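Citrate lyase, subunit 1 (PDB 6HXI) probably catalyses, as one subunit of ATP citrate lyase, the ATP-dependent cleavage of citrate with coenzyme A to acetyl-CoA and oxaloacetate. Local coordinates at residues C[258-263]-C[311-316]; C[264-269]-C[322-327]; C[280-285]-C[407-412]. One frame throughout, in Å; residues are numbered along the deposited sequence.

Contact 1: C[258-263]-C[311-316]. With NA (sodium ion), chain N; COA (coenzyme A), chain G.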
# COMPACT_ATOMS: atom_id res chain seq x y z
N THR C 258 -31.96 17.52 25.82
CA THR C 258 -32.62 16.44 25.07
C THR C 258 -34.00 16.83 24.49
O THR C 258 -34.70 17.69 25.05
CB THR C 258 -32.70 15.11 25.90
OG1 THR C 258 -33.29 14.08 25.10
CG2 THR C 258 -33.46 15.26 27.23
N GLY C 259 -34.35 16.17 23.40
CA GLY C 259 -35.66 16.25 22.76
C GLY C 259 -36.70 15.49 23.55
O GLY C 259 -37.89 15.80 23.48
N ALA C 260 -36.25 14.50 24.37
CA ALA C 260 -37.05 13.70 25.30
C ALA C 260 -37.52 14.59 26.46
O ALA C 260 -36.98 15.68 26.66
CB ALA C 260 -36.22 12.54 25.87
N SER C 261 -38.50 14.10 27.23
CA SER C 261 -39.07 14.82 28.36
C SER C 261 -38.76 14.12 29.67
O SER C 261 -38.90 12.90 29.76
CB SER C 261 -40.58 14.98 28.19
OG SER C 261 -41.13 15.78 29.22
N LEU C 262 -38.26 14.87 30.66
CA LEU C 262 -37.94 14.43 32.01
C LEU C 262 -38.43 15.58 32.89
O LEU C 262 -37.84 16.67 32.87
CB LEU C 262 -36.41 14.23 32.22
CG LEU C 262 -35.62 13.10 31.47
CD1 LEU C 262 -36.28 11.73 31.57
CD2 LEU C 262 -35.25 13.50 30.05
N LYS C 263 -39.57 15.38 33.58
CA LYS C 263 -40.20 16.39 34.41
C LYS C 263 -40.44 15.85 35.81
O LYS C 263 -40.90 14.73 35.95
CB LYS C 263 -41.51 16.90 33.77
CG LYS C 263 -41.34 17.51 32.36
CD LYS C 263 -42.63 18.11 31.76
CE LYS C 263 -42.78 19.60 32.05
NZ LYS C 263 -44.15 20.11 31.77
N THR C 311 -30.81 5.41 28.44
CA THR C 311 -30.51 4.72 29.70
C THR C 311 -29.92 5.65 30.77
O THR C 311 -30.36 5.61 31.91
CB THR C 311 -29.60 3.52 29.40
OG1 THR C 311 -30.29 2.66 28.52
CG2 THR C 311 -29.20 2.75 30.67
N GLU C 312 -28.94 6.47 30.40
CA GLU C 312 -28.26 7.42 31.28
C GLU C 312 -29.24 8.44 31.82
O GLU C 312 -29.23 8.69 33.03
CB GLU C 312 -27.10 8.09 30.51
CG GLU C 312 -26.30 9.13 31.27
CD GLU C 312 -25.45 9.98 30.34
OE1 GLU C 312 -25.77 11.17 30.16
OE2 GLU C 312 -24.50 9.43 29.74
N GLU C 313 -30.11 9.00 30.96
CA GLU C 313 -31.12 9.98 31.38
C GLU C 313 -32.11 9.38 32.38
O GLU C 313 -32.36 10.00 33.42
CB GLU C 313 -31.86 10.60 30.18
CG GLU C 313 -30.95 11.50 29.35
CD GLU C 313 -31.42 11.85 27.95
OE1 GLU C 313 -32.38 11.23 27.45
OE2 GLU C 313 -30.79 12.75 27.35
N THR C 314 -32.62 8.16 32.10
CA THR C 314 -33.58 7.47 32.98
C THR C 314 -32.92 7.05 34.27
O THR C 314 -33.57 7.02 35.31
CB THR C 314 -34.30 6.30 32.26
OG1 THR C 314 -33.33 5.29 31.94
CG2 THR C 314 -35.03 6.74 31.02
N TYR C 315 -31.62 6.72 34.21
CA TYR C 315 -30.84 6.31 35.38
C TYR C 315 -30.76 7.47 36.38
O TYR C 315 -31.09 7.28 37.55
CB TYR C 315 -29.45 5.83 34.95
CG TYR C 315 -28.46 5.73 36.09
CD1 TYR C 315 -28.46 4.63 36.93
CD2 TYR C 315 -27.55 6.76 36.34
CE1 TYR C 315 -27.57 4.54 38.00
CE2 TYR C 315 -26.66 6.68 37.40
CZ TYR C 315 -26.67 5.57 38.23
OH TYR C 315 -25.81 5.48 39.28
N HIS C 316 -30.35 8.67 35.91
CA HIS C 316 -30.24 9.88 36.75
C HIS C 316 -31.57 10.32 37.33
O HIS C 316 -31.61 10.75 38.48
CB HIS C 316 -29.56 11.03 36.00
CG HIS C 316 -28.11 10.78 35.76
ND1 HIS C 316 -27.59 10.75 34.47
CD2 HIS C 316 -27.12 10.51 36.64
CE1 HIS C 316 -26.30 10.48 34.61
NE2 HIS C 316 -25.97 10.33 35.89
NA NA N . -36.54 18.24 26.73
N1A COA G . -22.30 18.97 14.89
C2A COA G . -23.19 19.94 15.08
N3A COA G . -24.51 19.83 15.31
C4A COA G . -24.90 18.55 15.28
C5A COA G . -24.09 17.44 15.10
C6A COA G . -22.71 17.68 14.93
N6A COA G . -21.81 16.71 14.83
N7A COA G . -24.85 16.29 15.03
C8A COA G . -26.08 16.71 15.19
N9A COA G . -26.19 18.07 15.34
C1B COA G . -27.41 18.86 15.50
C2B COA G . -28.45 18.69 14.40
O2B COA G . -28.13 19.50 13.26
C3B COA G . -29.71 19.17 15.13
O3B COA G . -29.78 20.62 15.18
P3B COA G . -31.15 21.43 15.30
O7A COA G . -31.88 20.88 16.48
O8A COA G . -30.75 22.86 15.44
O9A COA G . -31.87 21.23 13.95
C4B COA G . -29.47 18.77 16.59
O4B COA G . -28.06 18.48 16.70
C5B COA G . -30.28 17.60 17.07
O5B COA G . -30.24 16.58 16.05
P1A COA G . -31.57 15.73 15.64
O1A COA G . -31.29 14.49 14.87
O2A COA G . -32.64 16.60 15.00
O3A COA G . -32.00 15.39 17.14
P2A COA G . -33.00 14.46 17.96
O4A COA G . -32.35 13.17 18.26
O5A COA G . -33.30 15.22 19.23
O6A COA G . -34.33 14.26 17.05
CBP COA G . -36.72 14.41 17.52
CCP COA G . -35.45 15.16 17.11
CDP COA G . -37.88 15.40 17.54
CEP COA G . -37.04 13.27 16.53
CAP COA G . -36.50 13.80 18.94
OAP COA G . -35.94 14.76 19.82
C9P COA G . -37.71 13.16 19.60
O9P COA G . -38.04 12.01 19.30
N8P COA G . -38.36 13.90 20.52
C7P COA G . -39.59 13.45 21.16
C6P COA G . -40.76 14.32 20.79
C5P COA G . -42.02 13.94 21.53
O5P COA G . -41.96 13.43 22.65
N4P COA G . -43.17 14.16 20.89
C3P COA G . -44.46 13.74 21.42
C2P COA G . -44.76 12.28 21.17
S1P COA G . -46.47 12.03 21.71
O HOH W 1 -32.58 11.10 24.57
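The sodium-binding loop beside the coenzyme A pocket meets the first turn of helix 311-325 where Thr258 faces Glu313. The two side chains approach from opposite directions. The carboxylate atom Glu313 OE2 packs against Thr258 CB at 3.4 Å and lies near CG2, so the direct touch is van der Waals in kind. The polar link is a water that donates to Glu313 OE1 at 2.9 Å and also bonds Thr258 OG1. A chi1 of -177° turns OG1 of Thr258 to the side of its carbonyl carbon, where it accepts a hydrogen bond from Ala260 N at 3.1 Å and 156°, which defines an ST turn. The same turn supplies two carbonyl ligands: Thr258 O is 2.5 Å and Ala260 O 2.6 Å from the sodium ion, and Asp255 O is a third ligand. At the loop's apex, Gly259 CA lies 3.3 Å from coenzyme A OAP, with no side chain intervening. Glu313 stays extended beyond CG, which carries its carboxylate across the gap, while its CB end meets Leu262 CD2 loosely at 4.5 Å. Around this pair, Glu313 also touches Ile254 of helix 246-256. Leu262 packs on Tyr305 of strand 301-306 and on Pro309, placing the contact between the antiparallel strand pair and two helices.

Contact 2: C[264-269]-C[322-327]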
# COMPACT_ATOMS: atom_id res chain seq x y z
N LEU C 264 -40.11 16.63 36.84
CA LEU C 264 -40.34 16.27 38.24
C LEU C 264 -40.78 17.48 39.06
O LEU C 264 -40.14 18.53 39.03
CB LEU C 264 -39.10 15.59 38.87
CG LEU C 264 -39.11 15.35 40.39
CD1 LEU C 264 -40.17 14.32 40.80
CD2 LEU C 264 -37.75 14.95 40.90
N THR C 265 -41.89 17.32 39.79
CA THR C 265 -42.47 18.31 40.70
C THR C 265 -42.74 17.61 42.02
O THR C 265 -43.57 16.69 42.08
CB THR C 265 -43.77 18.93 40.10
OG1 THR C 265 -43.51 19.45 38.79
CG2 THR C 265 -44.38 20.02 40.99
N ILE C 266 -42.06 18.02 43.09
CA ILE C 266 -42.30 17.45 44.42
C ILE C 266 -43.53 18.15 45.00
O ILE C 266 -43.58 19.39 45.03
CB ILE C 266 -41.07 17.51 45.36
CG1 ILE C 266 -39.80 16.98 44.66
CG2 ILE C 266 -41.35 16.75 46.68
CD1 ILE C 266 -38.49 17.47 45.27
N LEU C 267 -44.52 17.35 45.40
CA LEU C 267 -45.77 17.84 45.98
C LEU C 267 -45.70 17.76 47.51
O LEU C 267 -46.17 18.67 48.19
CB LEU C 267 -46.98 17.03 45.48
CG LEU C 267 -47.17 16.85 43.96
CD1 LEU C 267 -48.25 15.82 43.67
CD2 LEU C 267 -47.53 18.16 43.29
N ASN C 268 -45.15 16.65 48.03
CA ASN C 268 -45.04 16.39 49.46
C ASN C 268 -43.81 15.47 49.71
O ASN C 268 -43.90 14.28 49.44
CB ASN C 268 -46.33 15.71 49.94
CG ASN C 268 -46.43 15.39 51.42
OD1 ASN C 268 -45.46 15.42 52.19
ND2 ASN C 268 -47.63 15.02 51.84
N PRO C 269 -42.67 16.00 50.25
CA PRO C 269 -41.51 15.12 50.52
C PRO C 269 -41.80 13.94 51.47
O PRO C 269 -41.22 12.86 51.29
CB PRO C 269 -40.47 16.07 51.14
CG PRO C 269 -40.93 17.44 50.82
CD PRO C 269 -42.41 17.40 50.66
N LEU C 322 -35.46 7.94 43.82
CA LEU C 322 -35.03 7.03 44.89
C LEU C 322 -34.40 7.78 46.04
O LEU C 322 -34.75 7.51 47.18
CB LEU C 322 -34.09 5.93 44.37
CG LEU C 322 -34.74 4.89 43.47
CD1 LEU C 322 -33.70 4.12 42.75
CD2 LEU C 322 -35.66 3.97 44.23
N ASP C 323 -33.53 8.76 45.74
CA ASP C 323 -32.87 9.59 46.75
C ASP C 323 -33.88 10.22 47.68
O ASP C 323 -33.82 9.99 48.88
CB ASP C 323 -31.99 10.69 46.10
CG ASP C 323 -31.27 11.59 47.09
OD1 ASP C 323 -30.93 11.11 48.20
OD2 ASP C 323 -31.04 12.77 46.76
N LEU C 324 -34.84 10.99 47.12
CA LEU C 324 -35.90 11.71 47.83
C LEU C 324 -36.83 10.81 48.65
O LEU C 324 -37.34 11.23 49.69
CB LEU C 324 -36.72 12.53 46.83
CG LEU C 324 -36.04 13.74 46.20
CD1 LEU C 324 -36.67 14.06 44.85
CD2 LEU C 324 -36.08 14.94 47.12
N MET C 325 -37.06 9.58 48.17
CA MET C 325 -37.90 8.53 48.75
C MET C 325 -37.23 7.79 49.94
O MET C 325 -37.93 7.14 50.72
CB MET C 325 -38.18 7.52 47.63
CG MET C 325 -39.42 6.72 47.82
SD MET C 325 -39.80 5.75 46.35
CE MET C 325 -41.27 4.92 46.93
N THR C 326 -35.89 7.86 50.04
CA THR C 326 -35.11 7.12 51.05
C THR C 326 -34.50 8.02 52.15
O THR C 326 -33.70 7.55 52.96
CB THR C 326 -34.04 6.27 50.35
OG1 THR C 326 -33.17 7.11 49.61
CG2 THR C 326 -34.65 5.17 49.46
N ARG C 327 -34.90 9.30 52.18
CA ARG C 327 -34.44 10.26 53.17
C ARG C 327 -35.13 10.00 54.51
O ARG C 327 -34.45 9.85 55.53
CB ARG C 327 -34.67 11.70 52.68
CG ARG C 327 -33.68 12.08 51.58
CD ARG C 327 -34.08 13.32 50.82
NE ARG C 327 -33.14 13.59 49.73
CZ ARG C 327 -32.90 14.79 49.22
NH1 ARG C 327 -33.53 15.86 49.69
NH2 ARG C 327 -32.02 14.94 48.24
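Leu324 reaches from the last turns of helix 311-325 to meet Leu264 and Ile266 on strand 261-266, tip to tip in both cases. The tight part is purely apolar. Leu324 CD1 comes 3.9 Å from Ile266 CD1 and 4.2 Å from Leu264 CD2, so one methyl serves both strand residues, while Leu324 CD2 adds a second touch on Ile266 CD1 at 4.0 Å. Ile266 makes this reach with CG1 anti to its carbonyl carbon (chi1 -49°) and its chain extended to CD1. The outer side differs in character. Toward solvent lies Arg327, whose guanidinium nevertheless has Leu324 CD2 3.7 Å above one face, offset toward the rim. Arg327 NH2 is held by a salt bridge to Asp323 OD2 at 2.8 Å, nearly in the guanidinium plane but 47° out of the carboxylate plane, and by a second one to Glu247 of helix 246-256. Leu324 also touches Trp274 of strand 273-275, outermost in the parallel sheet within this chain. One helix thus lies against both the strand pair 261-266/301-306 and the parallel sheet of the citrate-binding domain, a member of the succinyl-CoA synthetase clan.

Contact 3: C[280-285]-C[407-412]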
# COMPACT_ATOMS: atom_id res chain seq x y z
N GLY C 280 -46.99 12.26 29.30
CA GLY C 280 -47.77 13.38 29.83
C GLY C 280 -49.21 12.98 30.11
O GLY C 280 -49.73 13.26 31.19
N GLY C 281 -49.84 12.29 29.14
CA GLY C 281 -51.22 11.82 29.24
C GLY C 281 -51.45 10.84 30.38
O GLY C 281 -52.32 11.08 31.23
N ALA C 282 -50.68 9.74 30.40
CA ALA C 282 -50.77 8.67 31.40
C ALA C 282 -50.44 9.10 32.84
O ALA C 282 -51.08 8.60 33.76
CB ALA C 282 -49.87 7.52 31.00
N SER C 283 -49.46 10.03 33.04
CA SER C 283 -49.06 10.47 34.38
C SER C 283 -50.17 11.22 35.10
O SER C 283 -50.34 11.08 36.32
CB SER C 283 -47.79 11.30 34.33
OG SER C 283 -47.91 12.37 33.40
N VAL C 284 -50.95 11.99 34.32
CA VAL C 284 -52.11 12.76 34.75
C VAL C 284 -53.17 11.77 35.18
O VAL C 284 -53.75 11.93 36.25
CB VAL C 284 -52.57 13.71 33.61
CG1 VAL C 284 -53.94 14.31 33.89
CG2 VAL C 284 -51.55 14.83 33.36
N ILE C 285 -53.38 10.70 34.37
CA ILE C 285 -54.38 9.66 34.65
C ILE C 285 -54.03 8.89 35.93
O ILE C 285 -54.94 8.62 36.72
CB ILE C 285 -54.66 8.73 33.44
CG1 ILE C 285 -55.21 9.55 32.25
CG2 ILE C 285 -55.63 7.57 33.82
CD1 ILE C 285 -55.19 8.87 30.92
N THR C 407 -52.76 -6.21 31.72
CA THR C 407 -53.29 -5.55 32.91
C THR C 407 -53.72 -4.15 32.47
O THR C 407 -53.00 -3.50 31.70
CB THR C 407 -52.19 -5.46 33.99
OG1 THR C 407 -51.71 -6.77 34.27
CG2 THR C 407 -52.66 -4.80 35.27
N HIS C 408 -54.88 -3.70 32.97
CA HIS C 408 -55.42 -2.37 32.71
C HIS C 408 -54.41 -1.33 33.24
O HIS C 408 -53.85 -1.51 34.32
CB HIS C 408 -56.82 -2.25 33.34
CG HIS C 408 -57.38 -0.86 33.38
ND1 HIS C 408 -57.33 -0.03 32.27
CD2 HIS C 408 -57.99 -0.21 34.40
CE1 HIS C 408 -57.89 1.11 32.65
NE2 HIS C 408 -58.32 1.05 33.92
N MET C 409 -54.13 -0.30 32.45
CA MET C 409 -53.10 0.72 32.74
C MET C 409 -52.99 1.14 34.22
O MET C 409 -51.91 1.04 34.81
CB MET C 409 -53.26 1.96 31.86
CG MET C 409 -52.05 2.89 31.92
SD MET C 409 -52.25 4.39 30.95
CE MET C 409 -53.20 5.39 32.07
N THR C 410 -54.10 1.55 34.81
CA THR C 410 -54.11 2.09 36.16
C THR C 410 -54.47 1.06 37.26
O THR C 410 -54.71 1.46 38.40
CB THR C 410 -55.00 3.35 36.18
OG1 THR C 410 -54.84 4.00 37.44
CG2 THR C 410 -56.47 3.05 35.90
N ARG C 411 -54.43 -0.26 36.93
CA ARG C 411 -54.76 -1.32 37.88
C ARG C 411 -53.73 -1.47 39.01
O ARG C 411 -54.08 -1.97 40.09
CB ARG C 411 -55.01 -2.65 37.16
CG ARG C 411 -56.09 -3.52 37.81
CD ARG C 411 -56.10 -4.94 37.25
NE ARG C 411 -56.57 -5.01 35.86
CZ ARG C 411 -56.40 -6.06 35.06
NH1 ARG C 411 -55.76 -7.14 35.49
NH2 ARG C 411 -56.87 -6.03 33.82
N ILE C 412 -52.46 -1.02 38.79
CA ILE C 412 -51.41 -1.10 39.82
C ILE C 412 -51.64 -0.08 40.96
O ILE C 412 -51.05 -0.24 42.03
CB ILE C 412 -49.96 -1.03 39.25
CG1 ILE C 412 -49.71 0.25 38.40
CG2 ILE C 412 -49.61 -2.32 38.49
CD1 ILE C 412 -48.28 0.80 38.51
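Met409 plugs against Ala282 and Ile285 in a buried apolar contact between a helix and a loop, at the C-terminal ends of the strands of the four-stranded parallel sheet of the alpha/beta citrate-binding domain. The topology supports this placement: helix 280-292 follows strand 273-275 and segment 407-412 follows strand 400-403, and these are the two outermost strands of that sheet within the chain. The loop spans the strand ends between them, since Met409 also touches Arg376, at the end of strand 371-376, and Ala341, in the loop beyond strand 334-338. Such strand ends commonly carry the ligand sites of open alpha/beta sheets, and here the side chain of Ala282 is about 6 Å from the bound citrate.

Ala282 CA and Met409 CA are 8.4 Å apart, and the methionine side chain bridges this. Ala282 and Ile285, three residues apart on the helix, receive different atoms of it: Ala282 CB lies against SD, and CG2 and CB of Ile285 against CE. Met409 runs out extended, with CG anti to its backbone nitrogen (chi1 -167°), and then bends at chi3 (81°), which sets CE against Ile285; the two side chains cross at about a right angle. Met181 of a neighbouring chain, the succinyl-CoA ligase (ADP-forming) alpha subunit, packs on both Ile285 and Met409, so the contact lies at a subunit interface. Thr410 is tied to the same helix further along, through a hydrogen bond between its OG1 and that of Thr289. Within the loop, Arg411 N donates to His408 O at 3.0 Å, closing a turn with Met409 and Thr410 at its corners. Met409 SD is 3.9 Å from Ala282 CB, while Met409 CE lies 3.7 Å from Ile285 CG2.

In the fold
From the N terminus, the first segments come in the order 258-263, 264-269 and 280-285, and the second ones follow in the same order, so every pair of contacts crosses and none nests. Contact 1 closes a loop of 47 residues and contact 2 one of 52, pinning strand 261-266 to helix 311-325 at two levels whose centres are about 17 Å apart. Contact 3 starts inside both of those loops and closes 121 residues later. Its centre is about 20 Å from each of the others. Contacts 1 and 2 tie the strand pair to helix 311-325, and contact 3 ties helix 280-292, which follows the parallel sheet's first strand, to the loop after its last.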